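Periplasmic oligopeptide-binding protein (PDB 3ZS6) binds oligopeptides in the periplasm and probably hands them to an ABC transporter for uptake into the cell. Local coordinates at residues A[483-488]-A[501-505]; A[178-182]-A[206-211]; A[431-436]-A[462-468]; A[263-268]-A[467-472]. All blocks are in the same frame, centred on the assembly; numbering follows the deposited sequence. Where two conformers were deposited one is given.

Overall arrangement
Going from the N terminus, contact 2 comes first: residues 178-182 enter a mixed sheet, strand 191-196 follows, and then residues 206-211 return on its far side, closing a short loop across it. Contact 4 then opens at 263-268 and closes only at 467-472, after almost 200 residues. Contact 3 (431-436 with 462-468) lies wholly within that long loop, and the two share Y467 and P468, where helix 449-464 gives way to strand 470-480. Contact 1 follows, joining 483-488 to the C-terminal 501-505. None cross. Contacts 1 and 2 touch where V207 and I208 pack against M502, Y503 and L504; contacts 3 and 4 form a second cluster across the chain's centre.

Contact 1. Residues A[483-488]-A[501-505]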
# COMPACT_ATOMS: atom_id res chain seq x y z
N SER A 483 -8.76 -13.07 21.35
CA SER A 483 -8.24 -14.42 21.57
C SER A 483 -9.08 -15.50 20.88
O SER A 483 -8.57 -16.58 20.56
CB SER A 483 -8.14 -14.74 23.07
OG SER A 483 -7.22 -13.86 23.69
N TYR A 484 -10.36 -15.22 20.65
CA TYR A 484 -11.21 -16.19 19.95
C TYR A 484 -11.10 -16.14 18.41
O TYR A 484 -11.77 -16.90 17.72
CB TYR A 484 -12.67 -16.06 20.38
CG TYR A 484 -13.23 -14.66 20.29
CD1 TYR A 484 -13.60 -14.11 19.07
CD2 TYR A 484 -13.40 -13.89 21.44
CE1 TYR A 484 -14.12 -12.81 18.99
CE2 TYR A 484 -13.92 -12.61 21.38
CZ TYR A 484 -14.28 -12.07 20.15
OH TYR A 484 -14.79 -10.79 20.10
N VAL A 485 -10.27 -15.23 17.89
CA VAL A 485 -10.03 -15.20 16.44
C VAL A 485 -8.85 -16.08 16.06
O VAL A 485 -7.70 -15.75 16.36
CB VAL A 485 -9.80 -13.77 15.90
CG1 VAL A 485 -9.47 -13.81 14.38
CG2 VAL A 485 -11.02 -12.90 16.15
N GLY A 486 -9.13 -17.20 15.39
CA GLY A 486 -8.09 -18.15 15.02
C GLY A 486 -7.53 -17.93 13.62
O GLY A 486 -8.16 -17.27 12.78
N GLY A 487 -6.34 -18.48 13.37
CA GLY A 487 -5.72 -18.40 12.06
C GLY A 487 -4.73 -17.25 11.83
O GLY A 487 -4.06 -17.20 10.80
N TYR A 488 -4.65 -16.32 12.78
CA TYR A 488 -3.76 -15.17 12.63
C TYR A 488 -2.30 -15.62 12.78
O TYR A 488 -1.98 -16.36 13.71
CB TYR A 488 -4.09 -14.10 13.68
CG TYR A 488 -3.53 -12.71 13.39
CD1 TYR A 488 -2.25 -12.34 13.79
CD2 TYR A 488 -4.30 -11.77 12.71
CE1 TYR A 488 -1.74 -11.07 13.52
CE2 TYR A 488 -3.80 -10.49 12.42
CZ TYR A 488 -2.52 -10.15 12.84
OH TYR A 488 -2.03 -8.90 12.57
N ASP A 501 -9.42 -16.59 5.63
CA ASP A 501 -8.35 -17.40 6.19
C ASP A 501 -8.44 -17.49 7.72
O ASP A 501 -7.68 -18.23 8.35
CB ASP A 501 -6.98 -16.89 5.74
CG ASP A 501 -6.78 -17.00 4.22
OD1 ASP A 501 -7.14 -18.06 3.66
OD2 ASP A 501 -6.31 -16.04 3.59
N MET A 502 -9.37 -16.74 8.32
CA MET A 502 -9.55 -16.77 9.77
C MET A 502 -10.83 -17.51 10.17
O MET A 502 -11.66 -17.83 9.31
CB MET A 502 -9.51 -15.35 10.36
CG MET A 502 -8.11 -14.72 10.33
SD MET A 502 -8.05 -12.99 10.87
CE MET A 502 -8.68 -12.18 9.40
N TYR A 503 -10.99 -17.79 11.45
CA TYR A 503 -12.14 -18.53 11.94
C TYR A 503 -12.28 -18.30 13.43
O TYR A 503 -11.29 -18.12 14.14
CB TYR A 503 -11.98 -20.04 11.66
CG TYR A 503 -10.62 -20.57 12.08
CD1 TYR A 503 -10.40 -21.01 13.37
CD2 TYR A 503 -9.56 -20.59 11.18
CE1 TYR A 503 -9.15 -21.49 13.75
CE2 TYR A 503 -8.32 -21.05 11.55
CZ TYR A 503 -8.12 -21.50 12.84
OH TYR A 503 -6.87 -21.96 13.20
N LEU A 504 -13.52 -18.31 13.92
CA LEU A 504 -13.77 -18.07 15.34
C LEU A 504 -13.79 -19.37 16.12
O LEU A 504 -14.40 -20.35 15.69
CB LEU A 504 -15.08 -17.31 15.54
CG LEU A 504 -15.17 -15.94 14.87
CD1 LEU A 504 -16.30 -15.13 15.48
CD2 LEU A 504 -13.85 -15.19 15.00
N ILE A 505 -13.13 -19.38 17.26
CA ILE A 505 -13.11 -20.57 18.12
C ILE A 505 -13.78 -20.29 19.45
O ILE A 505 -14.09 -19.15 19.78
CB ILE A 505 -11.67 -21.04 18.40
CG1 ILE A 505 -10.85 -19.89 18.98
CG2 ILE A 505 -11.04 -21.56 17.13
CD1 ILE A 505 -9.41 -20.26 19.27
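This is a two-stranded antiparallel ribbon: 485-486 run against 503-504 close to the C terminus. Start with G486, which sits in the hydrogen-bonded pair with Y503. G486 N gives a bond of 2.7 Å to Y503 O, and Y503 N returns one of 3.2 Å to G486 O. With no side chain in the way, the Y503 ring folds over the strand, and G486 CA makes a CH-pi contact 4.1 Å from the ring centroid; a CB here would clash with Y503 CE1.

Y484 closes the other end. Its carbonyl O receives I505 N at 2.9 Å and takes a CA-H...O contact of 3.3 Å from L504 CA. The ring meets L504 with its edge, CD1 lying 4.2 Å from L504 CD2, while its hydroxyl leaves the ribbon to bond D232.

On the face that carries V485 and L504, those two form the non-hydrogen-bonded pair and pack through V485 CG2 and L504 CD2 at 3.8 Å. M502 extends this apolar patch. Its backbone follows the ribbon, with M502 CA 3.4 Å from G486 O, and its side chain reaches across to the first segment and also touches Y233. Look at the sulfur: M502 SD is 3.9 Å from V485 CG1 and 4.4 Å from Y488 CD2, at the edge of the Y488 ring.

Contact 2. Residues A[178-182]-A[206-211]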
# COMPACT_ATOMS: atom_id res chain seq x y z
N ASN A 178 -16.39 -11.95 -7.42
CA ASN A 178 -16.11 -13.38 -7.45
C ASN A 178 -15.37 -13.93 -6.23
O ASN A 178 -14.94 -15.09 -6.24
CB ASN A 178 -15.31 -13.73 -8.71
CG ASN A 178 -13.88 -13.26 -8.63
OD1 ASN A 178 -13.61 -12.15 -8.17
ND2 ASN A 178 -12.95 -14.12 -9.04
N GLY A 179 -15.21 -13.11 -5.20
CA GLY A 179 -14.49 -13.54 -4.00
C GLY A 179 -15.34 -14.38 -3.06
O GLY A 179 -16.46 -14.75 -3.40
N PRO A 180 -14.81 -14.66 -1.86
CA PRO A 180 -15.52 -15.51 -0.89
C PRO A 180 -16.73 -14.81 -0.25
O PRO A 180 -17.56 -15.49 0.36
CB PRO A 180 -14.45 -15.80 0.17
CG PRO A 180 -13.47 -14.66 0.05
CD PRO A 180 -13.46 -14.28 -1.40
N TYR A 181 -16.82 -13.48 -0.40
CA TYR A 181 -17.92 -12.70 0.18
C TYR A 181 -18.63 -11.84 -0.86
O TYR A 181 -18.03 -11.44 -1.86
CB TYR A 181 -17.42 -11.83 1.36
CG TYR A 181 -16.84 -12.68 2.46
CD1 TYR A 181 -17.65 -13.18 3.48
CD2 TYR A 181 -15.48 -13.02 2.47
CE1 TYR A 181 -17.13 -13.99 4.48
CE2 TYR A 181 -14.95 -13.82 3.46
CZ TYR A 181 -15.78 -14.30 4.46
OH TYR A 181 -15.26 -15.10 5.45
N THR A 182 -19.91 -11.56 -0.62
CA THR A 182 -20.66 -10.64 -1.46
C THR A 182 -21.10 -9.46 -0.61
O THR A 182 -21.43 -9.61 0.57
CB THR A 182 -21.92 -11.29 -2.07
OG1 THR A 182 -22.84 -11.63 -1.03
CG2 THR A 182 -21.56 -12.55 -2.86
N VAL A 206 -14.73 -21.92 3.66
CA VAL A 206 -14.83 -20.57 4.24
C VAL A 206 -15.67 -20.63 5.52
O VAL A 206 -16.86 -20.95 5.47
CB VAL A 206 -15.47 -19.58 3.24
CG1 VAL A 206 -15.57 -18.19 3.85
CG2 VAL A 206 -14.68 -19.54 1.94
N VAL A 207 -15.06 -20.32 6.66
CA VAL A 207 -15.72 -20.46 7.95
C VAL A 207 -16.48 -19.19 8.37
O VAL A 207 -17.64 -19.26 8.76
CB VAL A 207 -14.72 -20.85 9.05
CG1 VAL A 207 -15.40 -20.84 10.42
CG2 VAL A 207 -14.12 -22.22 8.75
N ILE A 208 -15.82 -18.04 8.30
CA ILE A 208 -16.44 -16.78 8.68
C ILE A 208 -17.62 -16.47 7.77
O ILE A 208 -17.47 -16.45 6.54
CB ILE A 208 -15.41 -15.63 8.63
CG1 ILE A 208 -14.28 -15.92 9.62
CG2 ILE A 208 -16.09 -14.28 8.92
CD1 ILE A 208 -14.69 -15.84 11.06
N ARG A 209 -18.79 -16.23 8.36
CA ARG A 209 -20.03 -16.10 7.58
C ARG A 209 -20.44 -14.65 7.33
O ARG A 209 -21.24 -14.37 6.44
CB ARG A 209 -21.18 -16.86 8.26
CG ARG A 209 -21.01 -18.38 8.24
CD ARG A 209 -22.25 -19.10 8.71
NE ARG A 209 -22.55 -18.90 10.13
CZ ARG A 209 -22.07 -19.67 11.11
NH1 ARG A 209 -21.24 -20.67 10.84
NH2 ARG A 209 -22.42 -19.42 12.38
N LYS A 210 -19.91 -13.74 8.12
CA LYS A 210 -20.25 -12.33 7.96
C LYS A 210 -19.07 -11.47 8.36
O LYS A 210 -18.46 -11.69 9.40
CB LYS A 210 -21.49 -11.96 8.79
CG LYS A 210 -21.81 -10.47 8.74
CD LYS A 210 -23.25 -10.17 9.13
CE LYS A 210 -23.39 -9.83 10.59
NZ LYS A 210 -24.71 -9.17 10.86
N VAL A 211 -18.76 -10.48 7.53
CA VAL A 211 -17.70 -9.53 7.84
C VAL A 211 -18.24 -8.11 7.81
O VAL A 211 -18.93 -7.70 6.87
CB VAL A 211 -16.52 -9.64 6.85
CG1 VAL A 211 -15.37 -8.74 7.29
CG2 VAL A 211 -16.05 -11.07 6.74
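The bump here is the Y181 ring, which buries far more surface than any other residue of the contact. It projects from 178-182 into a hollow lined by V206, I208 and V211. V211 makes the floor under one ring face: its CG2 is 4.1 Å from the ring centroid, a CH-pi contact 21° off the normal, and its closest ring atom is Y181 CE1 at 3.8 Å. V206 takes another side, bringing CG1 within 3.9 Å of Y181 CZ. At the far end of the hollow the backbone turns its carbonyl inward, so that Y181 OH donates to I208 O at 2.8 Å. The long reach of a tyrosine makes sense in the fold. Strands 181-187 and 210-215 belong to one mixed sheet but are not neighbours; strand 191-196 runs between them, and Y181 and V211 both rest on its M194. P180 adds a smaller bump alongside, its CB 4.1 Å from V206 CG2. I208 CB comes within 3.2 Å of Y181 OH, but the end of that side chain leads away, and I208 CD1 packs 3.8 Å from L504 CG in strand 503-504.

Contact 3. Residues A[431-436]-A[462-468]; sequences YCNPKV and LAMNDYP
Residues 431-433 are extended (phi/psi -85/147, -152/111 and -129/97), and helix 434-443 starts at P434. Opposite them, 462-464 are helical, D466 N bonds A463 O at 3.0 Å, and a type I turn from M464 to Y467 is closed by Y467 N to M464 O at 2.9 Å. Y467 leaves helical geometry with positive phi (45/52), and P468 (-62/-26) comes next. The two segments run in opposite senses: Y431 CA faces P468 CA at 6.2 Å, and V436 CA faces A463 CA at 6.4 Å.

Put Y431 and N433 in chi1 t and D466 in chi1 m. Y431 OH donates to D466 OD2 at 2.6 Å, and N433 ND2 gives a second bond to the same OD2 at 3.2 Å. N433 is also the N-cap of helix 434-443: its OD1 accepts weak bonds from K435 N (3.0 Å) and V436 N (3.3 Å). P468 CB lies over the Y431 ring, 3.9 Å from its centroid, in a CH-pi contact. V436 CG2 packs 3.9 Å from both L462 CD2 and A463 CB, and K435 CG meets L462 CD2 at 3.6 Å.

The contact joins the start of helix 434-443 to the end region of helix 449-464, the next helix. C432 in the extended lead-in is disulfide-bonded to C422, and R279 of helix 276-285 bonds D466 O.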
# COMPACT_ATOMS: atom_id res chain seq x y z
N TYR A 431 9.02 13.15 -8.57
CA TYR A 431 10.47 13.03 -8.72
C TYR A 431 10.76 12.34 -10.04
O TYR A 431 9.97 11.51 -10.50
CB TYR A 431 11.03 12.21 -7.55
CG TYR A 431 12.52 11.95 -7.57
CD1 TYR A 431 13.43 12.95 -7.25
CD2 TYR A 431 13.01 10.69 -7.87
CE1 TYR A 431 14.79 12.71 -7.25
CE2 TYR A 431 14.37 10.44 -7.87
CZ TYR A 431 15.25 11.44 -7.56
OH TYR A 431 16.61 11.17 -7.56
N CYS A 432 11.87 12.71 -10.68
CA CYS A 432 12.30 12.02 -11.89
C CYS A 432 13.81 12.10 -12.06
O CYS A 432 14.37 13.16 -12.32
CB CYS A 432 11.60 12.57 -13.13
SG CYS A 432 12.19 11.81 -14.70
N ASN A 433 14.46 10.95 -11.92
CA ASN A 433 15.90 10.85 -12.13
C ASN A 433 16.21 9.71 -13.08
O ASN A 433 16.28 8.55 -12.66
CB ASN A 433 16.65 10.68 -10.81
CG ASN A 433 18.16 10.75 -10.98
OD1 ASN A 433 18.71 10.33 -12.00
ND2 ASN A 433 18.84 11.28 -9.97
N PRO A 434 16.40 10.04 -14.37
CA PRO A 434 16.64 9.08 -15.47
C PRO A 434 17.77 8.11 -15.16
O PRO A 434 17.70 6.96 -15.58
CB PRO A 434 17.03 9.99 -16.64
CG PRO A 434 16.37 11.30 -16.34
CD PRO A 434 16.44 11.44 -14.84
N LYS A 435 18.80 8.57 -14.45
CA LYS A 435 19.88 7.67 -14.06
C LYS A 435 19.37 6.59 -13.11
O LYS A 435 19.63 5.39 -13.30
CB LYS A 435 21.04 8.44 -13.44
CG LYS A 435 22.19 7.56 -12.99
CD LYS A 435 22.74 6.72 -14.14
CE LYS A 435 23.94 5.88 -13.70
NZ LYS A 435 24.49 5.06 -14.82
N VAL A 436 18.62 7.00 -12.09
CA VAL A 436 17.98 6.02 -11.21
C VAL A 436 17.17 5.03 -12.04
O VAL A 436 17.32 3.82 -11.89
CB VAL A 436 17.07 6.68 -10.15
CG1 VAL A 436 16.22 5.63 -9.46
CG2 VAL A 436 17.91 7.46 -9.14
N LEU A 462 21.11 6.32 -4.70
CA LEU A 462 21.22 7.49 -5.57
C LEU A 462 19.98 8.38 -5.43
O LEU A 462 20.10 9.60 -5.26
CB LEU A 462 21.40 7.07 -7.03
CG LEU A 462 21.67 8.21 -8.01
CD1 LEU A 462 22.90 8.99 -7.57
CD2 LEU A 462 21.83 7.69 -9.44
N ALA A 463 18.81 7.76 -5.49
CA ALA A 463 17.56 8.50 -5.31
C ALA A 463 17.45 9.17 -3.94
O ALA A 463 17.03 10.32 -3.85
CB ALA A 463 16.37 7.58 -5.54
N MET A 464 17.80 8.45 -2.87
CA MET A 464 17.61 9.00 -1.53
C MET A 464 18.57 10.16 -1.23
O MET A 464 18.27 11.02 -0.40
CB MET A 464 17.73 7.90 -0.45
CG MET A 464 16.62 6.85 -0.49
SD MET A 464 14.95 7.51 -0.31
CE MET A 464 14.46 7.67 -2.03
N ASN A 465 19.71 10.17 -1.90
CA ASN A 465 20.63 11.31 -1.78
C ASN A 465 20.01 12.59 -2.33
O ASN A 465 20.49 13.69 -2.05
CB ASN A 465 21.97 11.01 -2.46
CG ASN A 465 22.86 10.12 -1.61
OD1 ASN A 465 23.07 10.38 -0.43
ND2 ASN A 465 23.38 9.06 -2.22
N ASP A 466 18.94 12.44 -3.09
CA ASP A 466 18.17 13.59 -3.58
C ASP A 466 17.03 13.98 -2.63
O ASP A 466 16.40 15.01 -2.81
CB ASP A 466 17.63 13.30 -4.99
CG ASP A 466 18.72 13.39 -6.07
OD1 ASP A 466 19.81 13.91 -5.78
OD2 ASP A 466 18.47 12.94 -7.21
N TYR A 467 16.78 13.16 -1.61
CA TYR A 467 15.71 13.42 -0.64
C TYR A 467 14.40 13.86 -1.28
O TYR A 467 13.82 14.88 -0.91
CB TYR A 467 16.19 14.43 0.42
CG TYR A 467 17.41 13.91 1.13
CD1 TYR A 467 17.29 13.06 2.21
CD2 TYR A 467 18.69 14.21 0.66
CE1 TYR A 467 18.40 12.54 2.83
CE2 TYR A 467 19.81 13.70 1.28
CZ TYR A 467 19.65 12.87 2.37
OH TYR A 467 20.75 12.34 3.02
N PRO A 468 13.91 13.08 -2.25
CA PRO A 468 12.64 13.38 -2.92
C PRO A 468 11.45 13.36 -1.95
O PRO A 468 10.45 14.01 -2.22
CB PRO A 468 12.51 12.26 -3.96
CG PRO A 468 13.40 11.14 -3.45
CD PRO A 468 14.55 11.87 -2.80

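Contact 4. Residues A[263-268]-A[467-472]; sequences YYYLKN and YPMVPL
This contact is an antiparallel strand pairing inside a large mixed sheet, where strand 260-266 runs between 401-407 and 470-480. Residues 263-266 are extended. Y467 (phi/psi 45/52) and P468 (-62/-26) turn the chain out of the helix before M469 (-144/-177) extends it into the strand. The axes of the short strand segments 263-266 and 470-472 approach to 4.5 Å, at 168°. Set Y264 against V470 as the hydrogen-bonded pair, CA atoms 4.9 Å apart: Y264 N to V470 O and V470 N to Y264 O are both 2.9 Å. Y263 and P471 form the adjoining non-hydrogen-bonded pair, CA atoms 4.1 Å apart.

On the face of Y263 and P471, put Y263 in chi1 p. Its CD1 is 3.8 Å from M469 CG, and M469 SD stands obliquely 5.4 Å from the ring centroid, a Met-aromatic contact. On the other face, Y264 takes chi1 m and lies CB to CB with V470 at 4.1 Å. L472 CD1 sits almost on the normal of the Y264 ring, 4.0 Å from its centroid, as a CH-pi contact. L266, chi1 m, brings CD1 to 3.7 Å from V470 CG2.

The chemistry is paired backbone polar groups within apolar and aromatic packing. P471, which has no amide hydrogen, falls at a non-hydrogen-bonded position, so it costs this pairing no bond.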
# COMPACT_ATOMS: atom_id res chain seq x y z
N TYR A 263 6.39 8.07 5.82
CA TYR A 263 7.21 9.15 5.29
C TYR A 263 6.40 10.39 4.94
O TYR A 263 5.17 10.33 4.76
CB TYR A 263 8.00 8.68 4.07
CG TYR A 263 7.17 8.46 2.81
CD1 TYR A 263 6.97 9.49 1.90
CD2 TYR A 263 6.59 7.22 2.54
CE1 TYR A 263 6.21 9.30 0.75
CE2 TYR A 263 5.84 7.01 1.37
CZ TYR A 263 5.65 8.05 0.49
OH TYR A 263 4.91 7.87 -0.66
N TYR A 264 7.10 11.52 4.84
CA TYR A 264 6.46 12.75 4.43
C TYR A 264 6.69 13.03 2.95
O TYR A 264 7.82 13.09 2.46
CB TYR A 264 6.93 13.94 5.29
CG TYR A 264 6.22 14.07 6.62
CD1 TYR A 264 5.07 13.34 6.90
CD2 TYR A 264 6.69 14.93 7.60
CE1 TYR A 264 4.42 13.47 8.13
CE2 TYR A 264 6.05 15.07 8.82
CZ TYR A 264 4.92 14.34 9.09
OH TYR A 264 4.28 14.49 10.31
N TYR A 265 5.58 13.17 2.25
CA TYR A 265 5.56 13.60 0.87
C TYR A 265 6.05 15.03 0.83
O TYR A 265 5.77 15.82 1.73
CB TYR A 265 4.10 13.50 0.42
CG TYR A 265 3.62 14.29 -0.77
CD1 TYR A 265 3.52 15.68 -0.73
CD2 TYR A 265 3.16 13.63 -1.90
CE1 TYR A 265 3.02 16.39 -1.81
CE2 TYR A 265 2.67 14.32 -2.98
CZ TYR A 265 2.60 15.70 -2.93
OH TYR A 265 2.09 16.37 -4.01
N LEU A 266 6.84 15.33 -0.20
CA LEU A 266 7.25 16.71 -0.49
C LEU A 266 6.91 17.02 -1.94
O LEU A 266 7.25 16.25 -2.84
CB LEU A 266 8.76 16.89 -0.29
CG LEU A 266 9.39 16.65 1.09
CD1 LEU A 266 10.90 16.86 1.00
CD2 LEU A 266 8.78 17.57 2.16
N LYS A 267 6.25 18.15 -2.17
CA LYS A 267 5.88 18.56 -3.52
C LYS A 267 7.14 19.01 -4.25
O LYS A 267 7.63 20.12 -4.03
CB LYS A 267 4.89 19.72 -3.46
CG LYS A 267 4.42 20.23 -4.81
CD LYS A 267 3.55 21.45 -4.62
CE LYS A 267 3.18 22.11 -5.93
NZ LYS A 267 2.46 23.40 -5.69
N ASN A 268 7.65 18.15 -5.13
CA ASN A 268 8.93 18.42 -5.78
C ASN A 268 8.90 19.59 -6.79
O ASN A 268 9.94 20.09 -7.20
CB ASN A 268 9.50 17.17 -6.45
CG ASN A 268 10.17 16.22 -5.45
OD1 ASN A 268 9.67 15.99 -4.34
ND2 ASN A 268 11.30 15.66 -5.85
N TYR A 467 16.78 13.16 -1.61
CA TYR A 467 15.71 13.42 -0.64
C TYR A 467 14.40 13.86 -1.28
O TYR A 467 13.82 14.88 -0.91
CB TYR A 467 16.19 14.43 0.42
CG TYR A 467 17.41 13.91 1.13
CD1 TYR A 467 17.29 13.06 2.21
CD2 TYR A 467 18.69 14.21 0.66
CE1 TYR A 467 18.40 12.54 2.83
CE2 TYR A 467 19.81 13.70 1.28
CZ TYR A 467 19.65 12.87 2.37
OH TYR A 467 20.75 12.34 3.02
N PRO A 468 13.91 13.08 -2.25
CA PRO A 468 12.64 13.38 -2.92
C PRO A 468 11.45 13.36 -1.95
O PRO A 468 10.45 14.01 -2.22
CB PRO A 468 12.51 12.26 -3.96
CG PRO A 468 13.40 11.14 -3.45
CD PRO A 468 14.55 11.87 -2.80
N MET A 469 11.58 12.61 -0.85
CA MET A 469 10.60 12.65 0.24
C MET A 469 11.36 12.47 1.55
O MET A 469 12.58 12.38 1.56
CB MET A 469 9.53 11.56 0.08
CG MET A 469 10.09 10.14 -0.08
SD MET A 469 10.30 9.63 -1.82
CE MET A 469 8.59 9.25 -2.26
N VAL A 470 10.63 12.42 2.67
CA VAL A 470 11.28 12.32 3.98
C VAL A 470 10.84 11.09 4.75
O VAL A 470 9.85 11.14 5.49
CB VAL A 470 11.01 13.56 4.85
CG1 VAL A 470 11.75 13.46 6.17
CG2 VAL A 470 11.39 14.85 4.10
N PRO A 471 11.58 9.98 4.60
CA PRO A 471 11.28 8.77 5.36
C PRO A 471 11.45 9.02 6.85
O PRO A 471 12.40 9.70 7.25
CB PRO A 471 12.35 7.79 4.87
CG PRO A 471 12.66 8.26 3.48
CD PRO A 471 12.63 9.76 3.59
N LEU A 472 10.55 8.46 7.66
CA LEU A 472 10.58 8.66 9.10
C LEU A 472 10.85 7.36 9.88
O LEU A 472 11.77 7.31 10.70
CB LEU A 472 9.27 9.29 9.59
CG LEU A 472 9.01 10.71 9.11
CD1 LEU A 472 7.66 11.23 9.60
CD2 LEU A 472 10.15 11.64 9.54